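Local coordinates for protein putative hydrolase (Bacteroides ovatus, PDB 4HBS) that is of unknown function but is probably a hydrolase, folded as a five-bladed beta-propeller and belonging to a family grouped with the beta-fructosidase clan, at residues S20-E25 / S366-L371; T64-G69 / T206-I211; E85-G90 / D346-Q351; H235-T240 / V246-T251. All coordinates share one frame; numbering follows the deposited sequence.

Interaction 1. Residues S20-E25 / S366-L371; sequences SEWNLE and SRTGEL
Trp22 turns its CG away from its own carbonyl carbon (chi1 -59°), while Arg367 leaves the backbone in the same sense and bends sharply at chi3 (-98°), which lays its guanidinium flat along the indole. The planes are only 6° apart and their centres 3.9 Å, a parallel cation-pi stack over the five-membered ring, shifted toward its rim. The same ring face also receives a CH-pi contact from Arg367 CD, 3.4 Å from Trp22 NE1. Two smaller contacts flank the stack: Leu24 CD2 reaches the guanidinium edge, 4.4 Å from Arg367 NH2, and Thr368 CG2 meets Trp22 CH2 obliquely at 3.8 Å. Glu370 ties the 366-371 loop together. Its OE1 takes Thr368 N on the syn lone pair at 2.7 Å and Thr368 OG1 from above the carboxylate plane at 2.9 Å; its OE2 forms a salt bridge with Arg401. Carboxylates of Glu106 and Asp42 lie near the guanidinium as long, weak ion pairs, and Arg401 brings a like charge close to Arg367 NH2. Phe403 on strand 399-403 packs against Trp22, Leu24 and Thr368. Strand 24-26 and the two strands joined by the 366-371 loop belong to one antiparallel sheet, built from both ends of the chain, consistent with the Velcro closure of a beta-propeller.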
loop_
_atom_site.group_PDB
_atom_site.type_symbol
_atom_site.label_atom_id
_atom_site.label_comp_id
_atom_site.label_asym_id
_atom_site.label_seq_id
_atom_site.Cartn_x
_atom_site.Cartn_y
_atom_site.Cartn_z
ATOM N N SER A 20 19.571 9.745 -16.200
ATOM C CA SER A 20 20.199 8.427 -16.065
ATOM C C SER A 20 20.436 8.081 -14.589
ATOM O O SER A 20 20.439 6.895 -14.245
ATOM C CB SER A 20 21.507 8.359 -16.850
ATOM O OG SER A 20 22.452 9.307 -16.385
ATOM N N GLU A 21 20.581 9.118 -13.713
ATOM C CA GLU A 21 20.737 8.948 -12.262
ATOM C C GLU A 21 19.520 8.198 -11.640
ATOM O O GLU A 21 19.706 7.463 -10.669
ATOM C CB GLU A 21 20.922 10.324 -11.578
ATOM C CG GLU A 21 21.287 10.250 -10.093
ATOM C CD GLU A 21 20.168 10.237 -9.053
ATOM O OE1 GLU A 21 18.997 10.492 -9.412
ATOM O OE2 GLU A 21 20.474 9.976 -7.865
ATOM N N TRP A 22 18.293 8.354 -12.228
ATOM C CA TRP A 22 17.057 7.708 -11.749
ATOM C C TRP A 22 17.090 6.171 -11.874
ATOM O O TRP A 22 16.291 5.498 -11.221
ATOM C CB TRP A 22 15.820 8.249 -12.497
ATOM C CG TRP A 22 15.592 9.736 -12.371
ATOM C CD1 TRP A 22 16.229 10.603 -11.531
ATOM C CD2 TRP A 22 14.628 10.519 -13.096
ATOM N NE1 TRP A 22 15.751 11.881 -11.712
ATOM C CE2 TRP A 22 14.773 11.862 -12.673
ATOM C CE3 TRP A 22 13.656 10.219 -14.073
ATOM C CZ2 TRP A 22 13.951 12.892 -13.152
ATOM C CZ3 TRP A 22 12.882 11.252 -14.590
ATOM C CH2 TRP A 22 13.032 12.571 -14.129
ATOM N N ASN A 23 17.988 5.623 -12.716
ATOM C CA ASN A 23 18.163 4.189 -12.946
ATOM C C ASN A 23 16.816 3.500 -13.309
ATOM O O ASN A 23 16.427 2.484 -12.723
ATOM C CB ASN A 23 18.861 3.513 -11.750
ATOM C CG ASN A 23 19.534 2.182 -12.068
ATOM O OD1 ASN A 23 19.521 1.693 -13.213
ATOM N ND2 ASN A 23 20.055 1.512 -11.034
ATOM N N LEU A 24 16.122 4.079 -14.297
ATOM C CA LEU A 24 14.882 3.535 -14.840
ATOM C C LEU A 24 15.235 2.689 -16.072
ATOM O O LEU A 24 16.182 3.018 -16.792
ATOM C CB LEU A 24 13.895 4.662 -15.219
ATOM C CG LEU A 24 13.497 5.644 -14.115
ATOM C CD1 LEU A 24 12.427 6.569 -14.593
ATOM C CD2 LEU A 24 13.017 4.932 -12.892
ATOM N N GLU A 25 14.506 1.589 -16.292
ATOM C CA GLU A 25 14.725 0.707 -17.434
ATOM C C GLU A 25 13.390 0.579 -18.161
ATOM O O GLU A 25 12.449 0.049 -17.577
ATOM C CB GLU A 25 15.265 -0.650 -16.947
ATOM C CG GLU A 25 15.803 -1.566 -18.036
ATOM C CD GLU A 25 15.647 -3.038 -17.710
ATOM O OE1 GLU A 25 16.388 -3.530 -16.828
ATOM O OE2 GLU A 25 14.740 -3.682 -18.286
ATOM N N SER A 366 6.973 10.599 -6.833
ATOM C CA SER A 366 6.886 11.155 -8.178
ATOM C C SER A 366 7.794 12.385 -8.302
ATOM O O SER A 366 7.652 13.348 -7.528
ATOM C CB SER A 366 5.442 11.515 -8.507
ATOM O OG SER A 366 5.303 11.837 -9.877
ATOM N N ARG A 367 8.778 12.308 -9.220
ATOM C CA ARG A 367 9.744 13.374 -9.448
ATOM C C ARG A 367 9.202 14.470 -10.396
ATOM O O ARG A 367 9.538 15.640 -10.197
ATOM C CB ARG A 367 11.067 12.801 -9.998
ATOM C CG ARG A 367 11.898 12.069 -8.933
ATOM C CD ARG A 367 13.187 11.505 -9.493
ATOM N NE ARG A 367 13.097 10.066 -9.827
ATOM C CZ ARG A 367 13.767 9.069 -9.227
ATOM N NH1 ARG A 367 14.598 9.321 -8.219
ATOM N NH2 ARG A 367 13.606 7.811 -9.636
ATOM N N THR A 368 8.391 14.104 -11.420
ATOM C CA THR A 368 7.869 15.059 -12.423
ATOM C C THR A 368 6.354 14.902 -12.772
ATOM O O THR A 368 5.907 15.517 -13.739
ATOM C CB THR A 368 8.669 14.891 -13.724
ATOM O OG1 THR A 368 8.288 13.659 -14.363
ATOM C CG2 THR A 368 10.181 14.930 -13.493
ATOM N N GLY A 369 5.592 14.132 -11.992
ATOM C CA GLY A 369 4.171 13.906 -12.259
ATOM C C GLY A 369 3.844 12.503 -12.728
ATOM O O GLY A 369 2.666 12.156 -12.829
ATOM N N GLU A 370 4.890 11.678 -13.016
ATOM C CA GLU A 370 4.746 10.276 -13.423
ATOM C C GLU A 370 4.082 9.478 -12.316
ATOM O O GLU A 370 4.158 9.882 -11.156
ATOM C CB GLU A 370 6.147 9.652 -13.774
ATOM C CG GLU A 370 7.120 9.349 -12.619
ATOM C CD GLU A 370 8.033 10.473 -12.165
ATOM O OE1 GLU A 370 7.640 11.651 -12.316
ATOM O OE2 GLU A 370 9.136 10.180 -11.643
ATOM N N LEU A 371 3.450 8.353 -12.638
ATOM C CA LEU A 371 2.877 7.521 -11.577
ATOM C C LEU A 371 3.971 6.670 -11.027
ATOM O O LEU A 371 4.735 6.151 -11.823
ATOM C CB LEU A 371 1.744 6.625 -12.082
ATOM C CG LEU A 371 0.551 7.335 -12.661
ATOM C CD1 LEU A 371 -0.261 6.395 -13.511
ATOM C CD2 LEU A 371 -0.311 7.940 -11.590
#

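Interaction 2. Residues T64-G69 / T206-I211; sequences TGLPDG and TYMKLI
Tyr207 OH is gripped by Asp68 and by Asn70, just after the turn that holds Asp68: it donates to Asp68 OD2 at 2.8 Å and is also hydrogen-bonded to Asn70 ND2. The contact joins two neighbouring propeller blades, the turn after strand 60-65 in one and the approach to strand 210-218 in the other. The phenol hydroxyl comes to the carboxylate on its syn side, 24° out of plane, and OD2 in turn lies near the plane of the tyrosine ring, at its edge. The two planes stand 43° apart. A second bond fixes the acceptor, since Asp68 OD1 receives Asn70 N and closes an Asx turn that overlaps the end of the type I turn Leu66-Gly69. Tyr207 and Met208 are the central residues of a type II turn running from Thr206 to Lys209, and their side chains both reach toward the 64-69 segment. Beside the polar pair lies a buried apolar patch in which Leu66 CD1 is 4.3 Å from Tyr207 CZ. Val101 packs on Tyr207 and Met208, and Ile165 on Leu66. Met208, present as selenomethionine, bends at chi2 (-59°) and meets Leu66 tip to tip: its CE lies 3.7 Å from Leu66 CD1 and 3.9 Å from Leu66 CD2.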
loop_
_atom_site.group_PDB
_atom_site.type_symbol
_atom_site.label_atom_id
_atom_site.label_comp_id
_atom_site.label_asym_id
_atom_site.label_seq_id
_atom_site.Cartn_x
_atom_site.Cartn_y
_atom_site.Cartn_z
ATOM N N THR A 64 3.537 7.995 2.516
ATOM C CA THR A 64 2.832 9.189 2.946
ATOM C C THR A 64 3.871 10.266 3.100
ATOM O O THR A 64 4.633 10.239 4.074
ATOM C CB THR A 64 2.051 8.933 4.256
ATOM O OG1 THR A 64 0.926 8.109 3.973
ATOM C CG2 THR A 64 1.562 10.224 4.930
ATOM N N GLY A 65 3.934 11.184 2.133
ATOM C CA GLY A 65 4.851 12.309 2.206
ATOM C C GLY A 65 4.542 13.124 3.447
ATOM O O GLY A 65 3.360 13.305 3.779
ATOM N N LEU A 66 5.591 13.543 4.193
ATOM C CA LEU A 66 5.427 14.309 5.431
ATOM C C LEU A 66 5.741 15.781 5.192
ATOM O O LEU A 66 6.372 16.116 4.187
ATOM C CB LEU A 66 6.325 13.732 6.537
ATOM C CG LEU A 66 6.035 12.284 6.938
ATOM C CD1 LEU A 66 7.011 11.812 7.964
ATOM C CD2 LEU A 66 4.629 12.130 7.444
ATOM N N PRO A 67 5.324 16.696 6.095
ATOM C CA PRO A 67 5.598 18.130 5.856
ATOM C C PRO A 67 7.071 18.559 6.027
ATOM O O PRO A 67 7.419 19.655 5.589
ATOM C CB PRO A 67 4.709 18.840 6.892
ATOM C CG PRO A 67 3.832 17.788 7.463
ATOM C CD PRO A 67 4.560 16.509 7.346
ATOM N N ASP A 68 7.927 17.715 6.650
ATOM C CA ASP A 68 9.350 18.030 6.871
ATOM C C ASP A 68 10.264 17.511 5.732
ATOM O O ASP A 68 11.486 17.579 5.867
ATOM C CB ASP A 68 9.825 17.474 8.237
ATOM C CG ASP A 68 9.433 16.033 8.527
ATOM O OD1 ASP A 68 9.606 15.175 7.628
ATOM O OD2 ASP A 68 8.889 15.778 9.624
ATOM N N GLY A 69 9.680 17.008 4.638
ATOM C CA GLY A 69 10.437 16.508 3.500
ATOM C C GLY A 69 10.687 15.015 3.513
ATOM O O GLY A 69 11.150 14.473 2.506
ATOM N N THR A 206 10.864 11.206 20.267
ATOM C CA THR A 206 9.581 11.810 19.911
ATOM C C THR A 206 9.129 11.519 18.467
ATOM O O THR A 206 7.938 11.304 18.247
ATOM C CB THR A 206 9.648 13.340 20.140
ATOM O OG1 THR A 206 10.808 13.887 19.503
ATOM C CG2 THR A 206 9.700 13.691 21.610
ATOM N N TYR A 207 10.056 11.545 17.491
ATOM C CA TYR A 207 9.716 11.387 16.069
ATOM C C TYR A 207 9.096 10.028 15.706
ATOM O O TYR A 207 9.730 8.976 15.871
ATOM C CB TYR A 207 10.930 11.625 15.180
ATOM C CG TYR A 207 10.526 12.005 13.778
ATOM C CD1 TYR A 207 10.181 13.315 13.464
ATOM C CD2 TYR A 207 10.401 11.046 12.785
ATOM C CE1 TYR A 207 9.772 13.667 12.183
ATOM C CE2 TYR A 207 9.995 11.387 11.503
ATOM C CZ TYR A 207 9.690 12.701 11.202
ATOM O OH TYR A 207 9.301 13.041 9.933
HETATM N N MSE A 208 7.867 10.090 15.122
HETATM C CA MSE A 208 7.030 8.962 14.706
HETATM C C MSE A 208 6.640 8.060 15.902
HETATM O O MSE A 208 6.314 6.883 15.710
HETATM C CB MSE A 208 7.670 8.150 13.557
HETATM C CG MSE A 208 7.238 8.616 12.171
HETATM SE SE MSE A 208 5.304 8.552 11.834
HETATM C CE MSE A 208 5.229 9.862 10.543
ATOM N N LYS A 209 6.576 8.641 17.123
ATOM C CA LYS A 209 6.134 7.906 18.300
ATOM C C LYS A 209 4.616 7.900 18.258
ATOM O O LYS A 209 4.019 8.918 17.883
ATOM C CB LYS A 209 6.661 8.533 19.615
ATOM N N LEU A 210 3.989 6.753 18.605
ATOM C CA LEU A 210 2.527 6.628 18.653
ATOM C C LEU A 210 1.992 7.449 19.853
ATOM O O LEU A 210 2.136 7.021 21.003
ATOM C CB LEU A 210 2.140 5.140 18.771
ATOM C CG LEU A 210 0.649 4.766 18.826
ATOM C CD1 LEU A 210 -0.094 5.242 17.608
ATOM C CD2 LEU A 210 0.490 3.265 18.906
ATOM N N ILE A 211 1.440 8.651 19.578
ATOM C CA ILE A 211 0.897 9.560 20.603
ATOM C C ILE A 211 -0.429 9.050 21.183
ATOM O O ILE A 211 -0.664 9.214 22.386
ATOM C CB ILE A 211 0.727 10.994 20.002
ATOM C CG1 ILE A 211 2.091 11.615 19.686
ATOM C CG2 ILE A 211 -0.116 11.915 20.891
ATOM C CD1 ILE A 211 3.207 11.414 20.794
#

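Interaction 3. Residues E85-G90 / D346-Q351; sequences ENRSRG and DKIGEQ
Ile348 CD1 does all the close touching here, resting 3.9 Å from Asn86 O, with Arg87 CG a little farther off at 4.3 Å. The branch gets there because CG1 stands anti to the carbonyl carbon (chi1 -72°) and the chain then runs nearly straight to CD1, which comes down over the Asn86-Arg87 backbone. Against this one close approach on the Asn86 carbonyl stands the solvent side, where Asn86 and Ile348 are both exposed and no hydrogen bond crosses between the segments. The 85-90 segment closes the hairpin of strands 82-84 and 88-93, where Arg87 and Ser88 both face Asn84 as a G1 beta bulge. The 346-351 segment lies in the link between strand 333-340 of one propeller blade and strand 356-361 of the next. Arg87 starts toward Ile348 but its chain turns at three successive torsions and carries the guanidinium away, where NH1 donates to Arg51 O and NH2 makes a salt bridge to Asp393. The loop around 390 also meets both segments: Pro389 packs on Ile348, and the Asn86 backbone bonds to Gly390.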
loop_
_atom_site.group_PDB
_atom_site.type_symbol
_atom_site.label_atom_id
_atom_site.label_comp_id
_atom_site.label_asym_id
_atom_site.label_seq_id
_atom_site.Cartn_x
_atom_site.Cartn_y
_atom_site.Cartn_z
ATOM N N GLU A 85 24.511 -15.457 1.217
ATOM C CA GLU A 85 25.076 -15.544 -0.128
ATOM C C GLU A 85 24.000 -15.910 -1.182
ATOM O O GLU A 85 23.170 -16.808 -0.946
ATOM C CB GLU A 85 26.218 -16.594 -0.157
ATOM C CG GLU A 85 27.419 -16.261 0.739
ATOM C CD GLU A 85 27.487 -16.960 2.097
ATOM O OE1 GLU A 85 26.568 -16.755 2.929
ATOM O OE2 GLU A 85 28.493 -17.666 2.350
ATOM N N ASN A 86 24.025 -15.192 -2.337
ATOM C CA ASN A 86 23.110 -15.360 -3.483
ATOM C C ASN A 86 21.653 -15.098 -3.098
ATOM O O ASN A 86 20.756 -15.828 -3.514
ATOM C CB ASN A 86 23.256 -16.743 -4.140
ATOM C CG ASN A 86 24.664 -17.081 -4.523
ATOM O OD1 ASN A 86 25.229 -18.057 -4.036
ATOM N ND2 ASN A 86 25.261 -16.294 -5.415
ATOM N N ARG A 87 21.413 -14.016 -2.344
ATOM C CA ARG A 87 20.064 -13.614 -1.937
ATOM C C ARG A 87 19.267 -14.789 -1.365
ATOM O O ARG A 87 18.120 -14.986 -1.734
ATOM C CB ARG A 87 19.319 -12.968 -3.127
ATOM C CG ARG A 87 19.928 -11.660 -3.595
ATOM C CD ARG A 87 19.733 -10.544 -2.589
ATOM N NE ARG A 87 18.321 -10.225 -2.396
ATOM C CZ ARG A 87 17.820 -9.534 -1.369
ATOM N NH1 ARG A 87 18.617 -9.091 -0.399
ATOM N NH2 ARG A 87 16.513 -9.286 -1.300
ATOM N N SER A 88 19.892 -15.574 -0.482
ATOM C CA SER A 88 19.275 -16.730 0.142
ATOM C C SER A 88 18.870 -16.309 1.524
ATOM O O SER A 88 19.743 -16.063 2.341
ATOM C CB SER A 88 20.259 -17.896 0.159
ATOM O OG SER A 88 19.686 -19.076 0.697
ATOM N N ARG A 89 17.566 -16.102 1.777
ATOM C CA ARG A 89 17.114 -15.620 3.084
ATOM C C ARG A 89 17.413 -16.639 4.178
ATOM O O ARG A 89 17.174 -17.829 3.997
ATOM C CB ARG A 89 15.624 -15.264 3.051
ATOM C CG ARG A 89 14.979 -14.911 4.429
ATOM C CD ARG A 89 13.909 -13.831 4.309
ATOM N NE ARG A 89 13.048 -14.063 3.144
ATOM C CZ ARG A 89 12.636 -13.149 2.259
ATOM N NH1 ARG A 89 12.970 -11.866 2.403
ATOM N NH2 ARG A 89 11.879 -13.510 1.224
ATOM N N GLY A 90 17.951 -16.141 5.291
ATOM C CA GLY A 90 18.320 -16.940 6.447
ATOM C C GLY A 90 17.366 -16.734 7.605
ATOM O O GLY A 90 16.148 -16.682 7.399
ATOM N N ASP A 346 12.732 -10.388 -11.736
ATOM C CA ASP A 346 14.183 -10.262 -11.980
ATOM C C ASP A 346 14.854 -10.738 -10.694
ATOM O O ASP A 346 15.069 -9.973 -9.757
ATOM C CB ASP A 346 14.558 -8.820 -12.379
ATOM C CG ASP A 346 13.955 -8.368 -13.723
ATOM O OD1 ASP A 346 13.482 -9.256 -14.509
ATOM O OD2 ASP A 346 13.983 -7.139 -14.007
ATOM N N LYS A 347 15.087 -12.044 -10.649
ATOM C CA LYS A 347 15.505 -12.822 -9.503
ATOM C C LYS A 347 16.541 -13.886 -9.803
ATOM O O LYS A 347 16.506 -14.463 -10.891
ATOM C CB LYS A 347 14.264 -13.632 -9.104
ATOM C CG LYS A 347 13.598 -13.243 -7.856
ATOM C CD LYS A 347 12.471 -14.201 -7.491
ATOM C CE LYS A 347 12.841 -15.660 -7.465
ATOM N NZ LYS A 347 13.838 -16.048 -6.451
ATOM N N ILE A 348 17.297 -14.314 -8.783
ATOM C CA ILE A 348 18.125 -15.508 -8.888
ATOM C C ILE A 348 17.126 -16.698 -8.737
ATOM O O ILE A 348 16.143 -16.576 -8.015
ATOM C CB ILE A 348 19.249 -15.522 -7.804
ATOM C CG1 ILE A 348 20.321 -14.492 -8.124
ATOM C CG2 ILE A 348 19.872 -16.916 -7.664
ATOM C CD1 ILE A 348 21.145 -14.072 -6.930
ATOM N N GLY A 349 17.365 -17.808 -9.417
ATOM C CA GLY A 349 16.503 -18.983 -9.307
ATOM C C GLY A 349 15.209 -18.895 -10.093
ATOM O O GLY A 349 15.196 -18.379 -11.222
ATOM N N GLU A 350 14.101 -19.426 -9.508
ATOM C CA GLU A 350 12.808 -19.468 -10.186
ATOM C C GLU A 350 12.165 -18.083 -10.245
ATOM O O GLU A 350 11.738 -17.575 -9.227
ATOM C CB GLU A 350 11.850 -20.484 -9.508
ATOM C CG GLU A 350 10.533 -20.710 -10.251
ATOM C CD GLU A 350 10.694 -21.116 -11.705
ATOM O OE1 GLU A 350 11.227 -22.224 -11.959
ATOM O OE2 GLU A 350 10.357 -20.296 -12.592
ATOM N N GLN A 351 11.991 -17.539 -11.454
ATOM C CA GLN A 351 11.391 -16.217 -11.652
ATOM C C GLN A 351 9.840 -16.243 -11.593
ATOM O O GLN A 351 9.232 -15.220 -11.236
ATOM C CB GLN A 351 11.860 -15.641 -12.975
ATOM C CG GLN A 351 13.371 -15.592 -13.057
ATOM C CD GLN A 351 13.880 -14.651 -14.087
ATOM O OE1 GLN A 351 14.756 -13.831 -13.801
ATOM N NE2 GLN A 351 13.405 -14.777 -15.325
#

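Interaction 4. Residues H235-T240 / V246-T251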
loop_
_atom_site.group_PDB
_atom_site.type_symbol
_atom_site.label_atom_id
_atom_site.label_comp_id
_atom_site.label_asym_id
_atom_site.label_seq_id
_atom_site.Cartn_x
_atom_site.Cartn_y
_atom_site.Cartn_z
ATOM N N HIS A 235 -12.891 17.481 2.615
ATOM C CA HIS A 235 -13.223 16.114 3.035
ATOM C C HIS A 235 -12.119 15.169 2.639
ATOM O O HIS A 235 -11.547 15.318 1.548
ATOM C CB HIS A 235 -14.514 15.609 2.375
ATOM C CG HIS A 235 -15.726 16.452 2.588
ATOM N ND1 HIS A 235 -16.268 16.621 3.837
ATOM C CD2 HIS A 235 -16.543 17.025 1.676
ATOM C CE1 HIS A 235 -17.347 17.363 3.666
ATOM N NE2 HIS A 235 -17.554 17.628 2.375
ATOM N N ILE A 236 -11.849 14.162 3.485
ATOM C CA ILE A 236 -10.912 13.103 3.166
ATOM C C ILE A 236 -11.763 11.991 2.642
ATOM O O ILE A 236 -12.604 11.497 3.379
ATOM C CB ILE A 236 -10.062 12.650 4.375
ATOM C CG1 ILE A 236 -9.265 13.795 4.962
ATOM C CG2 ILE A 236 -9.131 11.520 3.968
ATOM C CD1 ILE A 236 -8.905 13.567 6.420
ATOM N N TYR A 237 -11.597 11.608 1.383
ATOM C CA TYR A 237 -12.378 10.516 0.812
ATOM C C TYR A 237 -11.711 9.214 1.201
ATOM O O TYR A 237 -10.489 9.135 1.192
ATOM C CB TYR A 237 -12.544 10.683 -0.699
ATOM C CG TYR A 237 -13.535 11.788 -0.989
ATOM C CD1 TYR A 237 -13.143 13.122 -0.957
ATOM C CD2 TYR A 237 -14.895 11.518 -1.097
ATOM C CE1 TYR A 237 -14.069 14.156 -1.087
ATOM C CE2 TYR A 237 -15.828 12.541 -1.238
ATOM C CZ TYR A 237 -15.413 13.861 -1.217
ATOM O OH TYR A 237 -16.329 14.867 -1.399
ATOM N N LEU A 238 -12.519 8.243 1.663
ATOM C CA LEU A 238 -12.099 6.937 2.174
ATOM C C LEU A 238 -12.712 5.853 1.295
ATOM O O LEU A 238 -13.936 5.799 1.199
ATOM C CB LEU A 238 -12.595 6.790 3.627
ATOM C CG LEU A 238 -12.453 8.008 4.527
ATOM C CD1 LEU A 238 -13.491 7.980 5.607
ATOM C CD2 LEU A 238 -11.076 8.085 5.097
ATOM N N TYR A 239 -11.895 5.032 0.620
ATOM C CA TYR A 239 -12.409 4.001 -0.287
ATOM C C TYR A 239 -12.233 2.606 0.267
ATOM O O TYR A 239 -11.419 2.372 1.165
ATOM C CB TYR A 239 -11.695 4.057 -1.657
ATOM C CG TYR A 239 -11.726 5.415 -2.289
ATOM C CD1 TYR A 239 -10.809 6.394 -1.923
ATOM C CD2 TYR A 239 -12.724 5.760 -3.188
ATOM C CE1 TYR A 239 -10.886 7.686 -2.438
ATOM C CE2 TYR A 239 -12.807 7.046 -3.718
ATOM C CZ TYR A 239 -11.881 8.009 -3.340
ATOM O OH TYR A 239 -11.942 9.292 -3.828
ATOM N N THR A 240 -12.963 1.662 -0.331
ATOM C CA THR A 240 -12.873 0.240 -0.011
ATOM C C THR A 240 -13.474 -0.549 -1.137
ATOM O O THR A 240 -14.141 0.030 -2.001
ATOM C CB THR A 240 -13.566 -0.103 1.337
ATOM O OG1 THR A 240 -13.076 -1.378 1.807
ATOM C CG2 THR A 240 -15.111 -0.085 1.251
ATOM N N VAL A 246 -16.212 -1.027 -5.820
ATOM C CA VAL A 246 -15.575 0.085 -5.097
ATOM C C VAL A 246 -16.609 0.986 -4.464
ATOM O O VAL A 246 -17.365 1.622 -5.188
ATOM C CB VAL A 246 -14.658 0.918 -6.023
ATOM C CG1 VAL A 246 -13.949 2.021 -5.245
ATOM C CG2 VAL A 246 -13.652 0.037 -6.749
ATOM N N ALA A 247 -16.622 1.078 -3.121
ATOM C CA ALA A 247 -17.526 1.961 -2.369
ATOM C C ALA A 247 -16.706 3.097 -1.751
ATOM O O ALA A 247 -15.505 2.942 -1.557
ATOM C CB ALA A 247 -18.248 1.170 -1.293
ATOM N N VAL A 248 -17.342 4.222 -1.445
ATOM C CA VAL A 248 -16.646 5.388 -0.887
ATOM C C VAL A 248 -17.400 5.998 0.328
ATOM O O VAL A 248 -18.636 5.978 0.397
ATOM C CB VAL A 248 -16.416 6.460 -1.994
ATOM C CG1 VAL A 248 -17.738 7.007 -2.532
ATOM C CG2 VAL A 248 -15.520 7.599 -1.505
ATOM N N ALA A 249 -16.611 6.530 1.275
ATOM C CA ALA A 249 -17.065 7.263 2.457
ATOM C C ALA A 249 -16.219 8.517 2.562
ATOM O O ALA A 249 -15.255 8.637 1.804
ATOM C CB ALA A 249 -16.916 6.412 3.706
ATOM N N ARG A 250 -16.545 9.454 3.460
ATOM C CA ARG A 250 -15.718 10.655 3.601
ATOM C C ARG A 250 -15.843 11.262 4.994
ATOM O O ARG A 250 -16.869 11.113 5.652
ATOM C CB ARG A 250 -16.043 11.712 2.509
ATOM C CG ARG A 250 -17.246 12.617 2.803
ATOM C CD ARG A 250 -17.634 13.454 1.601
ATOM N NE ARG A 250 -18.902 14.170 1.803
ATOM C CZ ARG A 250 -19.549 14.864 0.862
ATOM N NH1 ARG A 250 -19.051 14.961 -0.367
ATOM N NH2 ARG A 250 -20.701 15.462 1.144
ATOM N N THR A 251 -14.804 11.994 5.402
ATOM C CA THR A 251 -14.739 12.670 6.697
ATOM C C THR A 251 -15.370 14.049 6.579
ATOM O O THR A 251 -15.314 14.655 5.510
ATOM C CB THR A 251 -13.279 12.764 7.144
ATOM O OG1 THR A 251 -12.568 13.634 6.259
ATOM C CG2 THR A 251 -12.605 11.403 7.188
#
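Val248 CG2 packs against Tyr239 at 3.5 Å from its CE2, and also lies at the edge of the Tyr237 ring, 4.0 Å from CD2. On the other face of this antiparallel hairpin Leu238 CD1 lies 4.2 Å from Ala249 CB, and the Leu238 side chain crosses that of Thr251 at about a right angle. Between the two faces, Leu238 with Ala249 and Thr240 with Ala247 form hydrogen-bonded pairs. Toward the end of the hairpin far from its turn, Thr251 OG1 takes Ile236 N at 2.9 Å and is also bonded to Thr253 O, while Thr251 N bonds to Ile236 O. The polar edge follows. Arg250 CG lies between the backbone N and the carbonyl carbon (chi1 83°) and the chain is then extended to NE, passing CB over the face of Tyr237 and laying the guanidinium on His235, planes 11° apart and centres 4.1 Å. Arg250 NH1 donates to Tyr237 OH at 2.9 Å, and NE makes a salt bridge to Glu261, fixing the group's rotation. His235 ND1 donates to Thr251 O, 2.8 Å away and 21° out of the ring plane. The hairpin forms the middle of a propeller blade, flanked by strands 227-230 and 260-265, while Val300 of the next blade's strand 298-303 touches Tyr239.

In the fold
The four contacts sit in different parts of one propeller. Interaction 4 lies within a single blade and is the extensive one, buried and held by backbone hydrogen bonds with an arginine-aromatic cluster at its edge. Interaction 2 is also buried but runs between blades, trading strand pairing for one phenol-carboxylate bond and a small apolar patch. Interactions 1 and 3 are surface contacts without a hydrogen bond across them: the first is a flat arginine-tryptophan stack within the blade that joins the chain ends, the second a light touch between a hairpin turn and an inter-blade loop. Their nearest atoms are about 5 Å apart, whereas interactions 3 and 4 lie on opposite sides of the chain's centre, centres about 40 Å apart.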